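Local coordinates for protein DNA polymerase (Pyrobaculum calidifontis, PDB 5MDN) that probably catalyses DNA synthesis, extending a DNA strand by one nucleotide from each deoxyribonucleoside triphosphate and releasing diphosphate, as a family B polymerase of a hyperthermophilic archaeon, at residues L417-S422 with L564-S569; E547-L552 with D573-Y578; Y558-S563 with A601-A606. One frame throughout, in Å; residues are numbered along the deposited sequence.

All three contacts lie within the palm of the polymerase. Following the chain from the N terminus, L417-S422 comes first, then E547-L552 and Y558-S563, and only then the three partners L564-S569, D573-Y578 and A601-A606. Each pair of contacts therefore crosses, and none nests. Contact 1 closes the longest loop, with 141 residues, about half of them helical, between its segments. Contact 2 closes 20 residues around a β-hairpin and contact 3 closes 37. Contacts 1 and 3 share the sheet through neighbouring strands 563-567 and 556-560. Contact 2 pairs the helices packed against that sheet, L575 touching L419, while contact 3 joins the hairpin to the loop leading into strand 605-609.

Contact 1. Residues L417-S422 with L564-S569; sequences LVLDFS and LFVKKS
This is an antiparallel strand pairing in the interior of the five-stranded palm sheet, where strand 563-567 lies between 416-420 and 556-560. The short strand axes approach to 4.9 Å and run at 141°, the departure from antiparallel reflecting twist. L417 with V566 and L419 with L564 are hydrogen-bonded pairs, and V418 with F565 is the non-hydrogen-bonded pair between them. L417 N donates to V566 O at 2.8 Å, and V566 N returns a nearly straight bond to L417 O at 2.9 Å. L419 N reaches L564 O at 3.1 Å, but the return bond from L564 N to L419 O is weak. On one face, V418 CG2 stands over the centre of the F565 ring, 3.5 Å from its centroid and 5° off the ring normal. CG1 lies beside CG2, nearest the ring's CE1. F565 also meets Y558 and Y605 edge-to-face, so an alanine here would remove the ring and probably loosen V418 and the aromatic cluster together. The strand order and the succession of helices and strands match the ferredoxin-like core of polymerase palms, and L417-S422 runs into the DFSSMYP sequence of family B motif A. There D420 OD1 closes an Asx turn, taking S422 OG on its syn lone pair and S422 N from above the carboxylate plane. On the other face, L419 CD1 meets L564 CD1 at 3.6 Å and touches V566 CG2. L564 holds CG in the crowded position between backbone N and carbonyl carbon, bringing it within 3.6 Å of F421 CE1. Helix 528-551 covers this patch through L542, V545 and V546. At the exposed end, the K568 chain crosses L417 obliquely, its CB 3.9 Å from L417 CG.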
# COMPACT_ATOMS: atom_id res chain seq x y z
N LEU A 417 -23.48 12.59 6.69
CA LEU A 417 -22.95 12.29 5.37
C LEU A 417 -21.56 12.90 5.22
O LEU A 417 -21.34 14.05 5.60
CB LEU A 417 -23.87 12.83 4.27
CG LEU A 417 -25.30 12.30 4.20
CD1 LEU A 417 -26.02 12.85 2.98
CD2 LEU A 417 -25.30 10.78 4.19
N VAL A 418 -20.64 12.12 4.67
CA VAL A 418 -19.29 12.58 4.36
C VAL A 418 -19.21 12.83 2.86
O VAL A 418 -19.41 11.91 2.06
CB VAL A 418 -18.23 11.57 4.82
CG1 VAL A 418 -16.84 12.06 4.44
CG2 VAL A 418 -18.34 11.34 6.32
N LEU A 419 -18.91 14.07 2.48
CA LEU A 419 -18.83 14.46 1.08
C LEU A 419 -17.37 14.47 0.64
O LEU A 419 -16.52 15.08 1.29
CB LEU A 419 -19.47 15.83 0.86
CG LEU A 419 -20.96 15.92 1.18
CD1 LEU A 419 -21.44 17.36 1.19
CD2 LEU A 419 -21.77 15.09 0.19
N ASP A 420 -17.09 13.79 -0.47
CA ASP A 420 -15.73 13.66 -0.99
C ASP A 420 -15.38 14.87 -1.85
O ASP A 420 -16.08 15.16 -2.82
CB ASP A 420 -15.59 12.37 -1.79
CG ASP A 420 -14.14 11.99 -2.05
OD1 ASP A 420 -13.25 12.74 -1.61
OD2 ASP A 420 -13.91 10.95 -2.69
N PHE A 421 -14.30 15.56 -1.48
CA PHE A 421 -13.82 16.72 -2.22
C PHE A 421 -12.48 16.46 -2.90
O PHE A 421 -11.75 17.41 -3.21
CB PHE A 421 -13.71 17.93 -1.29
CG PHE A 421 -14.98 18.74 -1.20
CD1 PHE A 421 -15.98 18.38 -0.31
CD2 PHE A 421 -15.16 19.87 -1.98
CE1 PHE A 421 -17.14 19.12 -0.21
CE2 PHE A 421 -16.32 20.61 -1.88
CZ PHE A 421 -17.31 20.24 -1.00
N SER A 422 -12.12 15.19 -3.12
CA SER A 422 -10.78 14.88 -3.63
C SER A 422 -10.59 15.32 -5.07
O SER A 422 -9.47 15.68 -5.46
CB SER A 422 -10.51 13.38 -3.49
OG SER A 422 -10.42 13.00 -2.13
N LEU A 564 -15.75 17.33 3.84
CA LEU A 564 -16.49 17.93 4.94
C LEU A 564 -17.67 17.05 5.31
O LEU A 564 -18.29 16.42 4.45
CB LEU A 564 -16.96 19.37 4.61
CG LEU A 564 -17.64 19.80 3.30
CD1 LEU A 564 -19.02 19.19 3.12
CD2 LEU A 564 -17.73 21.32 3.26
N PHE A 565 -17.96 16.99 6.61
CA PHE A 565 -19.04 16.17 7.14
C PHE A 565 -20.26 17.06 7.36
O PHE A 565 -20.14 18.14 7.94
CB PHE A 565 -18.65 15.50 8.47
CG PHE A 565 -17.54 14.48 8.36
CD1 PHE A 565 -16.56 14.57 7.38
CD2 PHE A 565 -17.47 13.43 9.26
CE1 PHE A 565 -15.54 13.63 7.30
CE2 PHE A 565 -16.46 12.49 9.19
CZ PHE A 565 -15.50 12.59 8.20
N VAL A 566 -21.42 16.62 6.88
CA VAL A 566 -22.65 17.38 7.00
C VAL A 566 -23.77 16.48 7.49
O VAL A 566 -23.72 15.25 7.37
CB VAL A 566 -23.06 18.06 5.67
CG1 VAL A 566 -22.00 19.04 5.21
CG2 VAL A 566 -23.32 17.00 4.59
N LYS A 567 -24.80 17.10 8.06
CA LYS A 567 -25.96 16.38 8.54
C LYS A 567 -26.83 15.94 7.36
O LYS A 567 -27.02 16.69 6.39
CB LYS A 567 -26.77 17.24 9.50
CG LYS A 567 -27.93 16.53 10.17
CD LYS A 567 -27.44 15.58 11.26
CE LYS A 567 -27.35 16.27 12.61
NZ LYS A 567 -28.47 15.84 13.51
N LYS A 568 -27.35 14.72 7.44
CA LYS A 568 -28.13 14.15 6.34
C LYS A 568 -29.47 14.86 6.22
O LYS A 568 -30.25 14.92 7.19
CB LYS A 568 -28.34 12.66 6.56
CG LYS A 568 -29.10 11.95 5.45
CD LYS A 568 -29.28 10.47 5.77
CE LYS A 568 -30.05 9.74 4.68
NZ LYS A 568 -29.23 9.50 3.47
N SER A 569 -29.75 15.41 5.04
CA SER A 569 -31.03 16.04 4.77
C SER A 569 -31.31 15.94 3.27
O SER A 569 -30.48 15.48 2.49
CB SER A 569 -31.05 17.51 5.22
OG SER A 569 -30.14 18.29 4.46

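Contact 2. Residues E547-L552 with D573-Y578; sequences EYAKRL and DRLVKY
The tight part of this contact is a face-to-face stack of Y548 on Y578, with centroids 3.5 Å apart and planes at 5°. In both tyrosines CG is anti to the backbone N, so the side chains reach across tip to tip and their rings overlap almost centre over centre. Y548 CB adds an off-centre CH-pi contact, 4.2 Å from the Y578 centroid. The Y578 hydroxyl is hydrogen-bonded to D544, one turn before Y548 on the same helix, which helps fix the ring. Toward the sheet, L575 CD1 abuts the Y548 edge at CD2, 4.2 Å away, and L575 CD2 lies 4.0 Å from A549 CB. These segments lie on, or just past the end of, the two helices of the ferredoxin-like palm, 528-551 and 572-583, which pack on the same side of its sheet. Their short axes run at 144° and stay 10.1 Å apart, a spacing filled by side chains. The packing thins at the other end, toward solvent. There L552 CD2 meets R574 CB at 3.7 Å, while the exposed arginine chain extends past it with the methyl group near the guanidinium edge.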
# COMPACT_ATOMS: atom_id res chain seq x y z
N GLU A 547 -20.26 28.44 3.55
CA GLU A 547 -21.16 29.58 3.68
C GLU A 547 -22.44 29.37 2.88
O GLU A 547 -23.53 29.74 3.34
CB GLU A 547 -20.44 30.86 3.23
CG GLU A 547 -21.35 32.08 3.15
CD GLU A 547 -22.03 32.40 4.47
OE1 GLU A 547 -21.41 32.18 5.54
OE2 GLU A 547 -23.18 32.87 4.45
N TYR A 548 -22.33 28.79 1.68
CA TYR A 548 -23.53 28.48 0.91
C TYR A 548 -24.34 27.36 1.56
O TYR A 548 -25.57 27.37 1.46
CB TYR A 548 -23.15 28.10 -0.53
CG TYR A 548 -24.35 27.91 -1.43
CD1 TYR A 548 -24.91 28.99 -2.11
CD2 TYR A 548 -24.91 26.65 -1.62
CE1 TYR A 548 -26.00 28.82 -2.94
CE2 TYR A 548 -26.00 26.47 -2.44
CZ TYR A 548 -26.54 27.56 -3.10
OH TYR A 548 -27.63 27.38 -3.93
N ALA A 549 -23.67 26.41 2.21
CA ALA A 549 -24.39 25.34 2.90
C ALA A 549 -25.28 25.91 4.00
O ALA A 549 -26.38 25.41 4.24
CB ALA A 549 -23.40 24.33 3.48
N LYS A 550 -24.81 26.96 4.68
CA LYS A 550 -25.59 27.60 5.73
C LYS A 550 -26.83 28.29 5.17
O LYS A 550 -27.83 28.44 5.88
CB LYS A 550 -24.69 28.59 6.46
CG LYS A 550 -23.55 27.91 7.21
CD LYS A 550 -22.83 28.86 8.16
CE LYS A 550 -21.60 28.16 8.74
NZ LYS A 550 -20.59 29.11 9.26
N ARG A 551 -26.78 28.71 3.91
CA ARG A 551 -27.97 29.28 3.29
C ARG A 551 -29.06 28.23 3.12
O ARG A 551 -30.24 28.57 3.04
CB ARG A 551 -27.62 29.90 1.93
CG ARG A 551 -26.68 31.09 2.02
CD ARG A 551 -26.55 31.81 0.68
NE ARG A 551 -27.79 32.44 0.25
CZ ARG A 551 -28.64 31.91 -0.62
NH1 ARG A 551 -28.38 30.72 -1.17
NH2 ARG A 551 -29.74 32.56 -0.96
N LEU A 552 -28.67 26.96 3.06
CA LEU A 552 -29.60 25.85 3.15
C LEU A 552 -29.65 25.38 4.60
O LEU A 552 -28.88 25.83 5.46
CB LEU A 552 -29.18 24.72 2.22
CG LEU A 552 -28.86 25.07 0.76
CD1 LEU A 552 -27.37 24.92 0.50
CD2 LEU A 552 -29.66 24.21 -0.19
N ASP A 573 -28.60 17.50 -1.75
CA ASP A 573 -28.62 17.38 -3.21
C ASP A 573 -28.44 18.73 -3.89
O ASP A 573 -27.86 18.81 -4.97
CB ASP A 573 -29.93 16.73 -3.66
CG ASP A 573 -30.15 15.37 -3.03
OD1 ASP A 573 -29.17 14.59 -2.94
OD2 ASP A 573 -31.30 15.07 -2.65
N ARG A 574 -28.94 19.79 -3.26
CA ARG A 574 -28.75 21.13 -3.80
C ARG A 574 -27.35 21.65 -3.53
O ARG A 574 -26.79 22.39 -4.36
CB ARG A 574 -29.79 22.08 -3.20
CG ARG A 574 -31.22 21.64 -3.47
CD ARG A 574 -32.23 22.71 -3.12
NE ARG A 574 -33.52 22.11 -2.75
CZ ARG A 574 -33.87 21.82 -1.50
NH1 ARG A 574 -33.05 22.08 -0.50
NH2 ARG A 574 -35.06 21.27 -1.26
N LEU A 575 -26.76 21.29 -2.39
CA LEU A 575 -25.37 21.66 -2.12
C LEU A 575 -24.42 20.98 -3.10
O LEU A 575 -23.47 21.60 -3.58
CB LEU A 575 -25.00 21.30 -0.68
CG LEU A 575 -23.54 21.57 -0.29
CD1 LEU A 575 -23.21 23.04 -0.47
CD2 LEU A 575 -23.27 21.12 1.14
N VAL A 576 -24.67 19.70 -3.41
CA VAL A 576 -23.81 18.99 -4.36
C VAL A 576 -23.99 19.56 -5.76
O VAL A 576 -23.01 19.79 -6.48
CB VAL A 576 -24.12 17.48 -4.32
CG1 VAL A 576 -23.35 16.75 -5.41
CG2 VAL A 576 -23.78 16.91 -2.95
N LYS A 577 -25.24 19.78 -6.17
CA LYS A 577 -25.50 20.37 -7.48
C LYS A 577 -24.96 21.79 -7.57
O LYS A 577 -24.62 22.26 -8.66
CB LYS A 577 -26.99 20.31 -7.79
CG LYS A 577 -27.34 20.38 -9.26
CD LYS A 577 -28.80 20.04 -9.50
CE LYS A 577 -29.12 19.93 -10.98
NZ LYS A 577 -30.36 19.14 -11.22
N TYR A 578 -24.89 22.50 -6.44
CA TYR A 578 -24.29 23.83 -6.42
C TYR A 578 -22.81 23.77 -6.77
O TYR A 578 -22.33 24.53 -7.62
CB TYR A 578 -24.50 24.47 -5.04
CG TYR A 578 -23.66 25.70 -4.78
CD1 TYR A 578 -24.02 26.94 -5.29
CD2 TYR A 578 -22.51 25.63 -4.00
CE1 TYR A 578 -23.25 28.07 -5.05
CE2 TYR A 578 -21.74 26.75 -3.75
CZ TYR A 578 -22.12 27.96 -4.27
OH TYR A 578 -21.35 29.08 -4.02

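Contact 3. Residues Y558-S563 with A601-A606; sequences YGDTDS and AKKRYA
Y558 carries CG anti to the backbone N (chi1 169°), and K603 does the same (chi1 -170°), which brings the phenol and the lysine chain together; they cross at about a right angle. D560 takes the crowded position between backbone N and carbonyl carbon (chi1 61°), which turns its carboxylate toward the phenol. The first segment, YGDTDS, carries the motif C sequence of family B polymerases at the turn of the hairpin 556-567, and K603-R604-Y605 fits the KxY motif of the same family. The hairpin holds itself together: D560 N donates to S563 O at 2.7 Å, and D560 OD1 accepts from S563 N at 2.9 Å, an Asx motif. S563 OG uses the syn lone pair of the same oxygen at 3.2 Å, giving OD1 two donors. The other oxygen, D560 OD2, receives the Y558 hydroxyl at 2.7 Å from above the carboxylate plane. This grip on both oxygens limits rotation of the carboxylate and ties it to the phenol that K603 touches. K603 sits at the centre of an inverse gamma turn and leads with its aliphatic part: CB packs against Y558 OH at 3.3 Å, and CD lies 3.9 Å from D560 OD2. The contact is thus made by the hydroxyl end of the ring against methylene groups. The lysine chain stays extended until it bends at its last torsion. Its NZ remains 4.9 Å from D560 OD2, too far for contact between the charges, although its positive charge could partly offset the repulsion between the neighbouring D560 and D562 carboxylates. Y605 lies beside the lysine with its ring edge toward CG, and V617 of strand 614-617 touches both residues. At the tip of the bent chain, K603 NZ stops 4.2 Å from S563 OG.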
# COMPACT_ATOMS: atom_id res chain seq x y z
N TYR A 558 -17.88 19.06 10.41
CA TYR A 558 -16.45 18.97 10.21
C TYR A 558 -16.13 19.31 8.76
O TYR A 558 -16.93 19.04 7.86
CB TYR A 558 -15.93 17.57 10.57
CG TYR A 558 -14.50 17.29 10.16
CD1 TYR A 558 -13.44 17.59 11.01
CD2 TYR A 558 -14.21 16.69 8.94
CE1 TYR A 558 -12.14 17.32 10.64
CE2 TYR A 558 -12.91 16.42 8.57
CZ TYR A 558 -11.87 16.74 9.42
OH TYR A 558 -10.58 16.48 9.05
N GLY A 559 -14.97 19.92 8.55
CA GLY A 559 -14.52 20.20 7.20
C GLY A 559 -13.03 20.43 7.11
O GLY A 559 -12.50 21.37 7.72
N ASP A 560 -12.35 19.59 6.36
CA ASP A 560 -10.94 19.77 6.06
C ASP A 560 -10.75 19.91 4.55
O ASP A 560 -11.71 19.96 3.78
CB ASP A 560 -10.10 18.64 6.66
CG ASP A 560 -10.47 17.28 6.12
OD1 ASP A 560 -11.40 17.20 5.29
OD2 ASP A 560 -9.83 16.29 6.51
N THR A 561 -9.48 20.00 4.14
CA THR A 561 -9.15 20.27 2.75
C THR A 561 -9.73 19.24 1.79
O THR A 561 -10.08 19.59 0.65
CB THR A 561 -7.63 20.35 2.59
OG1 THR A 561 -7.00 20.15 3.86
CG2 THR A 561 -7.23 21.71 2.03
N ASP A 562 -9.84 17.98 2.20
CA ASP A 562 -10.27 16.92 1.28
C ASP A 562 -11.72 16.47 1.47
O ASP A 562 -12.25 15.77 0.60
CB ASP A 562 -9.32 15.72 1.38
CG ASP A 562 -9.31 15.07 2.75
OD1 ASP A 562 -9.91 15.65 3.68
OD2 ASP A 562 -8.71 13.98 2.90
N SER A 563 -12.38 16.84 2.57
CA SER A 563 -13.77 16.44 2.77
C SER A 563 -14.42 17.34 3.81
O SER A 563 -13.74 18.06 4.55
CB SER A 563 -13.88 14.97 3.19
OG SER A 563 -13.25 14.76 4.44
N ALA A 601 -10.69 17.34 18.74
CA ALA A 601 -10.96 18.37 17.73
C ALA A 601 -10.10 18.19 16.49
O ALA A 601 -9.58 19.16 15.94
CB ALA A 601 -10.76 19.75 18.35
N LYS A 602 -9.95 16.95 16.02
CA LYS A 602 -9.21 16.64 14.80
C LYS A 602 -10.04 15.66 13.98
O LYS A 602 -11.23 15.48 14.24
CB LYS A 602 -7.83 16.08 15.14
CG LYS A 602 -7.58 15.94 16.64
CD LYS A 602 -6.28 15.24 16.98
CE LYS A 602 -5.14 16.22 17.22
NZ LYS A 602 -3.86 15.49 17.49
N LYS A 603 -9.42 15.03 12.99
CA LYS A 603 -10.08 13.93 12.27
C LYS A 603 -9.80 12.60 12.98
O LYS A 603 -9.19 11.67 12.45
CB LYS A 603 -9.64 13.90 10.81
CG LYS A 603 -10.47 12.94 9.96
CD LYS A 603 -10.06 12.92 8.49
CE LYS A 603 -10.83 11.85 7.73
NZ LYS A 603 -12.29 12.15 7.60
N ARG A 604 -10.25 12.55 14.23
CA ARG A 604 -10.19 11.34 15.05
C ARG A 604 -11.63 11.00 15.41
O ARG A 604 -12.24 11.65 16.27
CB ARG A 604 -9.34 11.57 16.30
CG ARG A 604 -9.32 10.39 17.24
CD ARG A 604 -8.75 9.19 16.54
NE ARG A 604 -8.59 8.02 17.41
CZ ARG A 604 -9.48 7.04 17.50
NH1 ARG A 604 -10.60 7.08 16.79
NH2 ARG A 604 -9.26 6.02 18.31
N TYR A 605 -12.18 9.97 14.77
CA TYR A 605 -13.58 9.65 14.96
C TYR A 605 -13.83 8.18 14.68
O TYR A 605 -13.04 7.50 14.02
CB TYR A 605 -14.48 10.52 14.06
CG TYR A 605 -14.39 10.20 12.59
CD1 TYR A 605 -13.40 10.77 11.80
CD2 TYR A 605 -15.29 9.33 11.99
CE1 TYR A 605 -13.31 10.48 10.45
CE2 TYR A 605 -15.21 9.03 10.64
CZ TYR A 605 -14.22 9.60 9.88
OH TYR A 605 -14.14 9.31 8.53
N ALA A 606 -14.96 7.70 15.19
CA ALA A 606 -15.53 6.42 14.82
C ALA A 606 -16.90 6.64 14.21
O ALA A 606 -17.60 7.60 14.56
CB ALA A 606 -15.63 5.49 16.03